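Local coordinates for protein inactive poly [ADP-ribose] polymerase RCD1 (Arabidopsis thaliana, PDB 5NGO) that is an inactive poly(ADP-ribose) polymerase homologue bound by the downy mildew effector HaRxL106, which thereby suppresses plant immunity, at residues Lys14-Gly19 with Val26-Val31; Arg63-Pro68 with Lys161-Trp166; Ile98-Ala103 with Val124-Ile129. All coordinates share one frame; numbering follows the deposited sequence.

Interaction 1 (Lys14-Gly19 with Val26-Val31)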
ATOM      1  N   LYS A  14       4.194  15.056   5.471  1.00 50.75           N
ATOM      2  CA  LYS A  14       5.652  15.149   5.448  1.00 54.05           C
ATOM      3  C   LYS A  14       6.317  13.948   4.773  1.00 53.67           C
ATOM      4  O   LYS A  14       7.213  14.129   3.953  1.00 55.53           O
ATOM      5  CB  LYS A  14       6.203  15.345   6.866  1.00 58.60           C
ATOM      6  CG  LYS A  14       6.212  16.818   7.257  1.00 64.51           C
ATOM      7  CD  LYS A  14       5.863  17.138   8.718  1.00 67.98           C
ATOM      8  CE  LYS A  14       5.192  18.511   8.814  1.00 69.20           C
ATOM      9  NZ  LYS A  14       5.532  19.255  10.058  1.00 72.73           N
ATOM     10  N   MET A  15       5.878  12.740   5.112  1.00 51.12           N
ATOM     11  CA  MET A  15       6.313  11.516   4.412  1.00 51.37           C
ATOM     12  C   MET A  15       6.151  11.622   2.895  1.00 48.66           C
ATOM     13  O   MET A  15       7.049  11.243   2.146  1.00 52.40           O
ATOM     14  CB  MET A  15       5.531  10.288   4.898  1.00 52.66           C
ATOM     15  CG  MET A  15       6.294   9.378   5.857  1.00 55.94           C
ATOM     16  SD  MET A  15       5.425   7.806   6.078  1.00 59.59           S
ATOM     17  CE  MET A  15       4.149   8.281   7.229  1.00 58.36           C
ATOM     18  N   PHE A  16       4.998  12.108   2.454  1.00 45.54           N
ATOM     19  CA  PHE A  16       4.708  12.242   1.028  1.00 44.61           C
ATOM     20  C   PHE A  16       5.552  13.338   0.363  1.00 45.89           C
ATOM     21  O   PHE A  16       6.007  13.167  -0.773  1.00 46.80           O
ATOM     22  CB  PHE A  16       3.220  12.525   0.807  1.00 43.09           C
ATOM     23  CG  PHE A  16       2.807  12.465  -0.634  1.00 42.01           C
ATOM     24  CD1 PHE A  16       2.459  11.258  -1.212  1.00 41.94           C
ATOM     25  CD2 PHE A  16       2.772  13.618  -1.415  1.00 42.48           C
ATOM     26  CE1 PHE A  16       2.080  11.193  -2.546  1.00 42.69           C
ATOM     27  CE2 PHE A  16       2.404  13.546  -2.753  1.00 42.48           C
ATOM     28  CZ  PHE A  16       2.058  12.333  -3.315  1.00 42.62           C
ATOM     29  N   ALA A  17       5.752  14.453   1.067  1.00 47.44           N
ATOM     30  CA  ALA A  17       6.535  15.582   0.535  1.00 51.17           C
ATOM     31  C   ALA A  17       8.016  15.229   0.358  1.00 53.24           C
ATOM     32  O   ALA A  17       8.576  15.461  -0.714  1.00 54.42           O
ATOM     33  CB  ALA A  17       6.387  16.816   1.422  1.00 51.11           C
ATOM     34  N   VAL A  18       8.633  14.641   1.398  1.00 54.41           N
ATOM     35  CA  VAL A  18      10.043  14.254   1.317  1.00 56.08           C
ATOM     36  C   VAL A  18      10.192  13.133   0.277  1.00 56.39           C
ATOM     37  O   VAL A  18      11.124  13.154  -0.524  1.00 59.96           O
ATOM     38  CB  VAL A  18      10.635  13.812   2.679  1.00 57.69           C
ATOM     39  CG1 VAL A  18      10.533  14.920   3.718  1.00 58.48           C
ATOM     40  CG2 VAL A  18      10.018  12.511   3.149  1.00 59.78           C
ATOM     41  N   GLY A  19       9.252  12.191   0.269  1.00 53.05           N
ATOM     42  CA  GLY A  19       9.286  11.056  -0.641  1.00 51.82           C
ATOM     43  C   GLY A  19       9.004  11.323  -2.095  1.00 51.74           C
ATOM     44  O   GLY A  19       9.258  10.450  -2.903  1.00 54.23           O
ATOM     45  N   VAL A  26       5.374  19.323  -6.016  1.00 59.05           N
ATOM     46  CA  VAL A  26       4.282  18.371  -5.844  1.00 55.69           C
ATOM     47  C   VAL A  26       3.340  18.875  -4.760  1.00 53.62           C
ATOM     48  O   VAL A  26       3.460  18.492  -3.608  1.00 53.04           O
ATOM     49  CB  VAL A  26       4.780  16.933  -5.524  1.00 53.84           C
ATOM     50  CG1 VAL A  26       5.858  16.837  -4.448  1.00 55.47           C
ATOM     51  CG2 VAL A  26       3.552  15.987  -5.429  1.00 51.88           C
ATOM     52  N   PRO A  27       2.387  19.747  -5.130  1.00 53.53           N
ATOM     53  CA  PRO A  27       1.506  20.300  -4.095  1.00 53.12           C
ATOM     54  C   PRO A  27       0.554  19.249  -3.523  1.00 51.09           C
ATOM     55  O   PRO A  27      -0.051  18.489  -4.277  1.00 49.60           O
ATOM     56  CB  PRO A  27       0.762  21.424  -4.832  1.00 54.53           C
ATOM     57  CG  PRO A  27       0.809  21.058  -6.281  1.00 55.30           C
ATOM     58  CD  PRO A  27       2.108  20.331  -6.464  1.00 55.59           C
ATOM     59  N   VAL A  28       0.485  19.201  -2.198  1.00 50.98           N
ATOM     60  CA  VAL A  28      -0.437  18.341  -1.475  1.00 49.13           C
ATOM     61  C   VAL A  28      -1.673  19.164  -1.156  1.00 49.97           C
ATOM     62  O   VAL A  28      -1.611  20.084  -0.340  1.00 52.17           O
ATOM     63  CB  VAL A  28       0.188  17.802  -0.172  1.00 48.25           C
ATOM     64  CG1 VAL A  28      -0.850  17.048   0.656  1.00 48.23           C
ATOM     65  CG2 VAL A  28       1.352  16.880  -0.503  1.00 48.03           C
ATOM     66  N   LEU A  29      -2.789  18.813  -1.776  1.00 49.75           N
ATOM     67  CA  LEU A  29      -4.048  19.502  -1.545  1.00 49.99           C
ATOM     68  C   LEU A  29      -4.726  19.085  -0.228  1.00 48.74           C
ATOM     69  O   LEU A  29      -5.353  19.912   0.425  1.00 47.70           O
ATOM     70  CB  LEU A  29      -5.013  19.251  -2.698  1.00 51.00           C
ATOM     71  CG  LEU A  29      -4.543  19.558  -4.108  1.00 52.09           C
ATOM     72  CD1 LEU A  29      -5.778  19.559  -5.034  1.00 53.60           C
ATOM     73  CD2 LEU A  29      -3.835  20.885  -4.234  1.00 53.39           C
ATOM     74  N   ASP A  30      -4.600  17.817   0.156  1.00 47.68           N
ATOM     75  CA  ASP A  30      -5.319  17.287   1.300  1.00 47.25           C
ATOM     76  C   ASP A  30      -4.765  15.965   1.788  1.00 43.64           C
ATOM     77  O   ASP A  30      -4.224  15.193   1.008  1.00 42.52           O
ATOM     78  CB  ASP A  30      -6.827  17.109   0.930  1.00 49.06           C
ATOM     79  CG  ASP A  30      -7.729  16.975   2.170  1.00 50.49           C
ATOM     80  OD1 ASP A  30      -7.409  17.505   3.268  1.00 52.31           O
ATOM     81  OD2 ASP A  30      -8.787  16.350   2.030  1.00 54.30           O
ATOM     82  N   VAL A  31      -4.878  15.728   3.091  1.00 42.93           N
ATOM     83  CA  VAL A  31      -4.584  14.434   3.682  1.00 42.64           C
ATOM     84  C   VAL A  31      -5.809  14.085   4.513  1.00 43.49           C
ATOM     85  O   VAL A  31      -6.182  14.837   5.427  1.00 47.10           O
ATOM     86  CB  VAL A  31      -3.327  14.469   4.564  1.00 42.58           C
ATOM     87  CG1 VAL A  31      -3.100  13.119   5.222  1.00 42.18           C
ATOM     88  CG2 VAL A  31      -2.126  14.846   3.731  1.00 42.40           C
TER

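Interaction 2 (Arg63-Pro68 with Lys161-Trp166)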
ATOM      1  N   ARG A  63       4.438  -2.498   8.157  1.00 45.65           N
ATOM      2  CA  ARG A  63       5.066  -1.363   7.481  1.00 46.12           C
ATOM      3  C   ARG A  63       4.037  -0.463   6.838  1.00 43.40           C
ATOM      4  O   ARG A  63       2.931  -0.879   6.545  1.00 41.82           O
ATOM      5  CB  ARG A  63       6.033  -1.867   6.409  1.00 49.11           C
ATOM      6  CG  ARG A  63       7.388  -2.213   6.971  1.00 51.79           C
ATOM      7  CD  ARG A  63       8.027  -3.365   6.244  1.00 54.47           C
ATOM      8  NE  ARG A  63       9.186  -3.864   7.010  1.00 58.84           N
ATOM      9  CZ  ARG A  63      10.469  -3.717   6.675  1.00 60.69           C
ATOM     10  NH1 ARG A  63      10.825  -3.091   5.525  1.00 61.47           N
ATOM     11  NH2 ARG A  63      11.395  -4.249   7.459  1.00 63.99           N
ATOM     12  N   TYR A  64       4.411   0.797   6.665  1.00 43.33           N
ATOM     13  CA  TYR A  64       3.592   1.710   5.877  1.00 41.79           C
ATOM     14  C   TYR A  64       4.001   1.562   4.432  1.00 41.09           C
ATOM     15  O   TYR A  64       5.176   1.329   4.137  1.00 42.44           O
ATOM     16  CB  TYR A  64       3.712   3.140   6.367  1.00 42.34           C
ATOM     17  CG  TYR A  64       2.870   3.426   7.592  1.00 43.53           C
ATOM     18  CD1 TYR A  64       1.481   3.488   7.512  1.00 44.33           C
ATOM     19  CD2 TYR A  64       3.459   3.583   8.852  1.00 46.06           C
ATOM     20  CE1 TYR A  64       0.697   3.789   8.592  1.00 46.21           C
ATOM     21  CE2 TYR A  64       2.695   3.835   9.972  1.00 46.98           C
ATOM     22  CZ  TYR A  64       1.308   3.911   9.840  1.00 48.49           C
ATOM     23  OH  TYR A  64       0.574   4.268  10.940  1.00 51.87           O
ATOM     24  N   ALA A  65       3.036   1.642   3.524  1.00 39.84           N
ATOM     25  CA  ALA A  65       3.312   1.569   2.093  1.00 39.43           C
ATOM     26  C   ALA A  65       2.260   2.342   1.316  1.00 38.06           C
ATOM     27  O   ALA A  65       1.149   2.532   1.805  1.00 38.58           O
ATOM     28  CB  ALA A  65       3.332   0.109   1.657  1.00 40.47           C
ATOM     29  N   TRP A  66       2.617   2.790   0.119  1.00 37.90           N
ATOM     30  CA  TRP A  66       1.761   3.634  -0.692  1.00 37.41           C
ATOM     31  C   TRP A  66       1.095   2.803  -1.783  1.00 39.25           C
ATOM     32  O   TRP A  66       1.756   1.985  -2.448  1.00 41.62           O
ATOM     33  CB  TRP A  66       2.544   4.753  -1.358  1.00 36.92           C
ATOM     34  CG  TRP A  66       3.231   5.666  -0.412  1.00 36.09           C
ATOM     35  CD1 TRP A  66       4.536   5.648  -0.051  1.00 36.42           C
ATOM     36  CD2 TRP A  66       2.639   6.753   0.299  1.00 35.22           C
ATOM     37  NE1 TRP A  66       4.800   6.636   0.849  1.00 38.01           N
ATOM     38  CE2 TRP A  66       3.645   7.332   1.086  1.00 37.66           C
ATOM     39  CE3 TRP A  66       1.352   7.294   0.349  1.00 35.07           C
ATOM     40  CZ2 TRP A  66       3.413   8.434   1.910  1.00 37.54           C
ATOM     41  CZ3 TRP A  66       1.107   8.362   1.163  1.00 35.36           C
ATOM     42  CH2 TRP A  66       2.142   8.930   1.939  1.00 36.62           C
ATOM     43  N   LEU A  67      -0.213   3.004  -1.934  1.00 38.57           N
ATOM     44  CA  LEU A  67      -1.008   2.332  -2.941  1.00 39.32           C
ATOM     45  C   LEU A  67      -1.593   3.371  -3.902  1.00 38.76           C
ATOM     46  O   LEU A  67      -2.397   4.206  -3.481  1.00 39.21           O
ATOM     47  CB  LEU A  67      -2.156   1.558  -2.248  1.00 38.38           C
ATOM     48  CG  LEU A  67      -3.106   0.785  -3.166  1.00 39.13           C
ATOM     49  CD1 LEU A  67      -2.374  -0.292  -3.970  1.00 39.30           C
ATOM     50  CD2 LEU A  67      -4.189   0.131  -2.302  1.00 39.34           C
ATOM     51  N   PRO A  68      -1.217   3.344  -5.182  1.00 41.07           N
ATOM     52  CA  PRO A  68      -1.861   4.241  -6.152  1.00 42.21           C
ATOM     53  C   PRO A  68      -3.333   3.972  -6.273  1.00 45.21           C
ATOM     54  O   PRO A  68      -3.740   2.783  -6.327  1.00 46.06           O
ATOM     55  CB  PRO A  68      -1.147   3.934  -7.462  1.00 42.70           C
ATOM     56  CG  PRO A  68       0.140   3.224  -7.074  1.00 42.75           C
ATOM     57  CD  PRO A  68      -0.129   2.552  -5.797  1.00 41.67           C
ATOM     58  N   LYS A 161      11.848  -0.998  -2.316  1.00 63.66           N
ATOM     59  CA  LYS A 161      11.087  -0.086  -3.151  1.00 62.29           C
ATOM     60  C   LYS A 161       9.668  -0.566  -3.434  1.00 59.62           C
ATOM     61  O   LYS A 161       8.770   0.269  -3.528  1.00 58.27           O
ATOM     62  CB  LYS A 161      11.824   0.166  -4.471  1.00 63.48           C
ATOM     63  CG  LYS A 161      13.027   1.072  -4.306  1.00 66.96           C
ATOM     64  CD  LYS A 161      13.353   1.802  -5.626  1.00 70.90           C
ATOM     65  CE  LYS A 161      14.668   2.548  -5.550  1.00 73.27           C
ATOM     66  NZ  LYS A 161      15.855   1.669  -5.421  1.00 74.67           N
ATOM     67  N   ASN A 162       9.463  -1.876  -3.562  1.00 58.66           N
ATOM     68  CA  ASN A 162       8.170  -2.439  -3.916  1.00 58.32           C
ATOM     69  C   ASN A 162       7.857  -3.610  -2.998  1.00 55.01           C
ATOM     70  O   ASN A 162       8.709  -4.460  -2.761  1.00 54.02           O
ATOM     71  CB  ASN A 162       8.160  -2.931  -5.365  1.00 62.31           C
ATOM     72  CG  ASN A 162       8.496  -1.844  -6.351  1.00 65.77           C
ATOM     73  OD1 ASN A 162       7.598  -1.253  -6.958  1.00 70.30           O
ATOM     74  ND2 ASN A 162       9.792  -1.558  -6.509  1.00 70.55           N
ATOM     75  N   TYR A 163       6.612  -3.637  -2.518  1.00 50.53           N
ATOM     76  CA  TYR A 163       6.073  -4.794  -1.826  1.00 48.98           C
ATOM     77  C   TYR A 163       5.013  -5.430  -2.703  1.00 49.02           C
ATOM     78  O   TYR A 163       4.299  -4.725  -3.427  1.00 49.15           O
ATOM     79  CB  TYR A 163       5.421  -4.380  -0.525  1.00 45.99           C
ATOM     80  CG  TYR A 163       6.308  -3.650   0.460  1.00 44.82           C
ATOM     81  CD1 TYR A 163       7.475  -4.209   0.928  1.00 44.68           C
ATOM     82  CD2 TYR A 163       5.937  -2.406   0.955  1.00 43.47           C
ATOM     83  CE1 TYR A 163       8.314  -3.505   1.796  1.00 44.89           C
ATOM     84  CE2 TYR A 163       6.716  -1.723   1.849  1.00 43.40           C
ATOM     85  CZ  TYR A 163       7.911  -2.288   2.285  1.00 43.37           C
ATOM     86  OH  TYR A 163       8.661  -1.612   3.207  1.00 44.03           O
ATOM     87  N   ILE A 164       4.947  -6.760  -2.665  1.00 48.85           N
ATOM     88  CA  ILE A 164       3.897  -7.514  -3.347  1.00 49.31           C
ATOM     89  C   ILE A 164       3.152  -8.238  -2.247  1.00 46.36           C
ATOM     90  O   ILE A 164       3.748  -9.022  -1.513  1.00 46.64           O
ATOM     91  CB  ILE A 164       4.470  -8.569  -4.319  1.00 54.36           C
ATOM     92  CG1 ILE A 164       5.409  -7.940  -5.348  1.00 58.68           C
ATOM     93  CG2 ILE A 164       3.346  -9.315  -5.026  1.00 55.92           C
ATOM     94  CD1 ILE A 164       4.708  -7.157  -6.431  1.00 60.82           C
ATOM     95  N   VAL A 165       1.860  -7.951  -2.109  1.00 43.67           N
ATOM     96  CA  VAL A 165       0.992  -8.698  -1.205  1.00 42.54           C
ATOM     97  C   VAL A 165       0.174  -9.645  -2.074  1.00 43.75           C
ATOM     98  O   VAL A 165      -0.510  -9.203  -3.013  1.00 42.92           O
ATOM     99  CB  VAL A 165       0.083  -7.763  -0.398  1.00 40.81           C
ATOM    100  CG1 VAL A 165      -0.938  -8.549   0.397  1.00 41.31           C
ATOM    101  CG2 VAL A 165       0.921  -6.881   0.504  1.00 39.89           C
ATOM    102  N   TRP A 166       0.248 -10.944  -1.765  1.00 44.73           N
ATOM    103  CA  TRP A 166      -0.428 -11.978  -2.598  1.00 46.82           C
ATOM    104  C   TRP A 166      -1.945 -11.853  -2.482  1.00 45.72           C
ATOM    105  O   TRP A 166      -2.456 -11.393  -1.465  1.00 44.57           O
ATOM    106  CB  TRP A 166       0.011 -13.390  -2.209  1.00 47.53           C
ATOM    107  CG  TRP A 166       1.494 -13.524  -2.161  1.00 48.18           C
ATOM    108  CD1 TRP A 166       2.271 -13.747  -1.050  1.00 47.95           C
ATOM    109  CD2 TRP A 166       2.395 -13.357  -3.258  1.00 48.09           C
ATOM    110  NE1 TRP A 166       3.593 -13.763  -1.404  1.00 48.97           N
ATOM    111  CE2 TRP A 166       3.697 -13.518  -2.750  1.00 48.96           C
ATOM    112  CE3 TRP A 166       2.223 -13.094  -4.623  1.00 49.32           C
ATOM    113  CZ2 TRP A 166       4.829 -13.445  -3.566  1.00 51.42           C
ATOM    114  CZ3 TRP A 166       3.337 -13.015  -5.435  1.00 50.91           C
ATOM    115  CH2 TRP A 166       4.632 -13.192  -4.905  1.00 51.98           C
TER
HETATM  116  O   HOH W   1       7.772   0.789   4.051  1.00 38.24           O

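Interaction 3 (Ile98-Ala103 with Val124-Ile129)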
ATOM      1  N   ILE A  98      -1.208  -7.424  -5.061  1.00 54.26           N
ATOM      2  CA  ILE A  98      -1.293  -5.965  -4.933  1.00 52.52           C
ATOM      3  C   ILE A  98       0.133  -5.447  -4.800  1.00 50.45           C
ATOM      4  O   ILE A  98       0.893  -5.925  -3.956  1.00 51.97           O
ATOM      5  CB  ILE A  98      -2.207  -5.508  -3.759  1.00 53.27           C
ATOM      6  CG1 ILE A  98      -3.673  -5.863  -4.027  1.00 56.52           C
ATOM      7  CG2 ILE A  98      -2.121  -4.000  -3.487  1.00 50.94           C
ATOM      8  CD1 ILE A  98      -3.981  -7.319  -3.843  1.00 58.58           C
ATOM      9  N   HIS A  99       0.498  -4.480  -5.649  1.00 49.54           N
ATOM     10  CA  HIS A  99       1.831  -3.865  -5.647  1.00 49.41           C
ATOM     11  C   HIS A  99       1.751  -2.550  -4.891  1.00 45.71           C
ATOM     12  O   HIS A  99       0.926  -1.671  -5.230  1.00 48.01           O
ATOM     13  CB  HIS A  99       2.295  -3.605  -7.076  1.00 52.30           C
ATOM     14  CG  HIS A  99       2.632  -4.856  -7.827  1.00 55.84           C
ATOM     15  ND1 HIS A  99       1.769  -5.925  -7.917  1.00 57.27           N
ATOM     16  CD2 HIS A  99       3.730  -5.202  -8.541  1.00 58.26           C
ATOM     17  CE1 HIS A  99       2.313  -6.878  -8.644  1.00 60.31           C
ATOM     18  NE2 HIS A  99       3.511  -6.470  -9.029  1.00 61.07           N
ATOM     19  N   LEU A 100       2.581  -2.406  -3.860  1.00 43.45           N
ATOM     20  CA  LEU A 100       2.662  -1.170  -3.103  1.00 41.94           C
ATOM     21  C   LEU A 100       4.083  -0.671  -3.095  1.00 42.47           C
ATOM     22  O   LEU A 100       5.022  -1.447  -3.230  1.00 45.52           O
ATOM     23  CB  LEU A 100       2.196  -1.360  -1.658  1.00 40.84           C
ATOM     24  CG  LEU A 100       0.789  -1.878  -1.455  1.00 40.76           C
ATOM     25  CD1 LEU A 100       0.828  -3.394  -1.205  1.00 42.62           C
ATOM     26  CD2 LEU A 100       0.109  -1.173  -0.306  1.00 39.94           C
ATOM     27  N   THR A 101       4.211   0.638  -2.889  1.00 42.26           N
ATOM     28  CA  THR A 101       5.491   1.285  -2.884  1.00 42.88           C
ATOM     29  C   THR A 101       5.920   1.513  -1.429  1.00 42.82           C
ATOM     30  O   THR A 101       5.091   1.817  -0.561  1.00 41.50           O
ATOM     31  CB  THR A 101       5.415   2.608  -3.638  1.00 43.62           C
ATOM     32  OG1 THR A 101       5.103   2.388  -5.020  1.00 45.00           O
ATOM     33  CG2 THR A 101       6.694   3.394  -3.471  1.00 45.15           C
ATOM     34  N   ALA A 102       7.220   1.323  -1.142  1.00 42.76           N
ATOM     35  CA  ALA A 102       7.710   1.477   0.216  1.00 43.05           C
ATOM     36  C   ALA A 102       7.526   2.934   0.692  1.00 43.66           C
ATOM     37  O   ALA A 102       7.443   3.870  -0.137  1.00 43.23           O
ATOM     38  CB  ALA A 102       9.153   1.094   0.298  1.00 43.90           C
ATOM     39  N   ALA A 103       7.462   3.098   2.031  1.00 44.49           N
ATOM     40  CA  ALA A 103       7.159   4.370   2.667  1.00 44.64           C
ATOM     41  C   ALA A 103       7.979   5.591   2.187  1.00 47.88           C
ATOM     42  O   ALA A 103       7.448   6.702   2.083  1.00 47.62           O
ATOM     43  CB  ALA A 103       7.295   4.239   4.178  1.00 44.37           C
ATOM     44  N   VAL A 124      -3.017   6.240  -1.589  1.00 41.74           N
ATOM     45  CA  VAL A 124      -3.470   5.767  -0.281  1.00 41.48           C
ATOM     46  C   VAL A 124      -2.263   5.284   0.530  1.00 39.48           C
ATOM     47  O   VAL A 124      -1.447   4.517   0.015  1.00 40.85           O
ATOM     48  CB  VAL A 124      -4.498   4.621  -0.435  1.00 42.08           C
ATOM     49  CG1 VAL A 124      -4.928   4.069   0.906  1.00 43.15           C
ATOM     50  CG2 VAL A 124      -5.718   5.101  -1.186  1.00 42.03           C
ATOM     51  N   LEU A 125      -2.139   5.739   1.773  1.00 38.51           N
ATOM     52  CA  LEU A 125      -1.149   5.193   2.700  1.00 38.53           C
ATOM     53  C   LEU A 125      -1.793   4.018   3.448  1.00 37.17           C
ATOM     54  O   LEU A 125      -2.830   4.183   4.091  1.00 36.65           O
ATOM     55  CB  LEU A 125      -0.635   6.216   3.709  1.00 38.48           C
ATOM     56  CG  LEU A 125       0.517   5.745   4.603  1.00 38.28           C
ATOM     57  CD1 LEU A 125       1.742   5.514   3.770  1.00 39.24           C
ATOM     58  CD2 LEU A 125       0.883   6.760   5.659  1.00 38.47           C
ATOM     59  N   CYS A 126      -1.150   2.855   3.359  1.00 36.16           N
ATOM     60  CA  CYS A 126      -1.632   1.624   3.991  1.00 36.99           C
ATOM     61  C   CYS A 126      -0.683   1.102   5.063  1.00 36.03           C
ATOM     62  O   CYS A 126       0.526   1.335   4.998  1.00 34.80           O
ATOM     63  CB  CYS A 126      -1.745   0.527   2.955  1.00 37.88           C
ATOM     64  SG  CYS A 126      -2.880   0.849   1.617  1.00 41.17           S
ATOM     65  N   ARG A 127      -1.258   0.414   6.037  1.00 35.80           N
ATOM     66  CA  ARG A 127      -0.495  -0.472   6.916  1.00 37.41           C
ATOM     67  C   ARG A 127      -0.482  -1.820   6.223  1.00 36.16           C
ATOM     68  O   ARG A 127      -1.518  -2.277   5.760  1.00 37.31           O
ATOM     69  CB  ARG A 127      -1.174  -0.637   8.267  1.00 39.60           C
ATOM     70  CG  ARG A 127      -1.569   0.645   8.952  1.00 40.98           C
ATOM     71  CD  ARG A 127      -1.806   0.423  10.427  1.00 42.65           C
ATOM     72  NE  ARG A 127      -2.467   1.558  11.050  1.00 43.83           N
ATOM     73  CZ  ARG A 127      -2.921   1.579  12.306  1.00 44.47           C
ATOM     74  NH1 ARG A 127      -2.784   0.523  13.103  1.00 45.12           N
ATOM     75  NH2 ARG A 127      -3.474   2.695  12.781  1.00 44.37           N
ATOM     76  N   VAL A 128       0.694  -2.426   6.121  1.00 37.01           N
ATOM     77  CA  VAL A 128       0.857  -3.727   5.494  1.00 38.91           C
ATOM     78  C   VAL A 128       1.573  -4.647   6.466  1.00 40.35           C
ATOM     79  O   VAL A 128       2.620  -4.289   7.020  1.00 40.54           O
ATOM     80  CB  VAL A 128       1.682  -3.654   4.196  1.00 39.32           C
ATOM     81  CG1 VAL A 128       1.711  -5.004   3.505  1.00 39.73           C
ATOM     82  CG2 VAL A 128       1.135  -2.574   3.273  1.00 40.23           C
ATOM     83  N   ILE A 129       1.003  -5.834   6.649  1.00 41.63           N
ATOM     84  CA  ILE A 129       1.640  -6.907   7.412  1.00 42.94           C
ATOM     85  C   ILE A 129       2.538  -7.664   6.446  1.00 43.33           C
ATOM     86  O   ILE A 129       2.076  -8.486   5.654  1.00 41.32           O
ATOM     87  CB  ILE A 129       0.604  -7.859   8.014  1.00 43.44           C
ATOM     88  CG1 ILE A 129      -0.301  -7.103   8.998  1.00 44.22           C
ATOM     89  CG2 ILE A 129       1.287  -9.026   8.719  1.00 45.05           C
ATOM     90  CD1 ILE A 129      -1.587  -7.848   9.336  1.00 44.63           C
TER

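Interaction 1 (Lys14-Gly19 with Val26-Val31)
Phe16 carries this contact, reaching from helix 9-19 to the isopropyl groups of Val26 and Val28 where the chain enters edge strand 28-33. One residue earlier, Met15 points elsewhere, toward Trp66 and Leu125 on the central sheet, and leaves the approach to Phe16. The phenylalanine puts CG anti to the backbone N (chi1 -171°), and with the ring turned nearly square to the CA-CB-CG plane (chi2 86°) its CD2-CE2 side meets both valines. Val28 CG2 lies nearest Phe16 CD2, at 3.7 Å, and a little farther from Phe16 CE2, at 4.2 Å. Val26 meets that side through a single branch, Val26 CG2, 3.8 Å from Phe16 CE2. Each methyl approaches the ring at a slant, neither flat on its face nor at its edge. Farther along the segment, Gly19 N bonds back to Met15 O at 3.0 Å. Around the rest of its ring, Phe16 meets Trp66 edge-to-face and the ring of Phe182 with about 55° between the planes, so the valines add to the apolar surroundings of a buried ring. Beyond Val28 the strand carries a classic beta bulge, Leu29 and Asp30 both facing Arg181 of strand 174-182. Six residues, without helix or strand, link the two segments, so the helix folds back on the outermost strand next to it in sequence. No hydrogen bond crosses between the segments; what joins them is apolar contact, a single aromatic side chain wedged against two branched ones, whose strength depends on shape and burial and not on direction.

Interaction 2 (Arg63-Pro68 with Lys161-Trp166)
In the twisted sheet of this poly(ADP-ribose) polymerase domain, Tyr163 of strand 162-165 spans to Arg63, Tyr64 and Ala65 of strand 62-68; the two strands are not neighbours but flank strand 98-102 on either side. Twist has built up between them, so that their axes cross at 85° and come no closer than 8.5 Å. The tyrosine ring offers its rim to strand 62-68: Ala65 CB lies in the ring plane, 3.7 Å from Tyr163 CD2. Farther out, the phenol oxygen meets Arg63, whose chain bends at chi2 (147°) and passes Tyr163 OH with CD 3.6 Å away. The guanidinium stands almost perpendicular to the ring and directs NH1 at Tyr163 OH from its own edge, a weak though nearly straight hydrogen bond of 3.5 Å. Its NE bonds Asn61 OD1, the stronger polar partner of the arginine. A water, also in the plane of the tyrosine ring, sits 2.7 Å from Tyr163 OH and gives a hydrogen bond to Tyr64 O at 2.7 Å, tying the phenol to the backbone of strand 62-68. The chemistry is thus divided along one side chain: the ring's carbon rim packs on a methyl, while its hydroxyl depends on a long arginine bond and a short water bridge.

Interaction 3 (Ile98-Ala103 with Val124-Ile129)
Leu100 CD2 and Val128 CG2 meet tip to tip at 4.0 Å, two methyls reaching across from strands 98-102 and 121-129. The same leucine methyl rests on Cys126, 4.1 Å from both Cys126 SG and Cys126 CB, so a single branch serves both partners. With CG anti to the carbonyl carbon (chi1 -58°), Leu100 leans out of its strand toward the cysteine and valine, which stand two residues apart and therefore point the same way from strand 121-129. All three side chains are buried, and the contact holds neither a polar bond nor an aromatic ring.

Both segments belong to the central mixed sheet of the poly(ADP-ribose) polymerase catalytic domain. Strand 62-68 runs between them, antiparallel to both, and the nearest CA atoms, Leu100 and Cys126, stay 8.8 Å apart, consistent with two strands that have a third between them. The contact is made across the small side chain of Ala65, which touches Leu100 and Val128 at once, while its backbone bonds to that of Cys126. From the other neighbour of strand 98-102, Val165 leans on both Leu100 and Val128.

Farther out, the flanking residues make polar bonds: Thr101 OG1 to Ser109 OG and His99 NE2 to Ser92 OG, on the face of strand 98-102 opposite Leu100, and Arg127 NH2, in a salt bridge, to Glu177 OE2 of strand 174-182.

Overall arrangement
All three contacts use the same mixed sheet but at different depths. Interactions 2 and 3 sit at its centre, their own centres about 3 Å apart, with interaction 3 nested in the loop closed by interaction 2; each joins strands separated by one other. Interaction 3 is wholly buried and apolar, whereas interaction 2 mixes buried packing with a partly exposed arginine and a water. Interaction 1 lies at the sheet's outer strand, its centre about 16 Å from the centre of the chain, and joins helix to strand through one aromatic ring. It reaches the others by way of Trp66 and Leu125, on the face opposite Ala65 and Leu100.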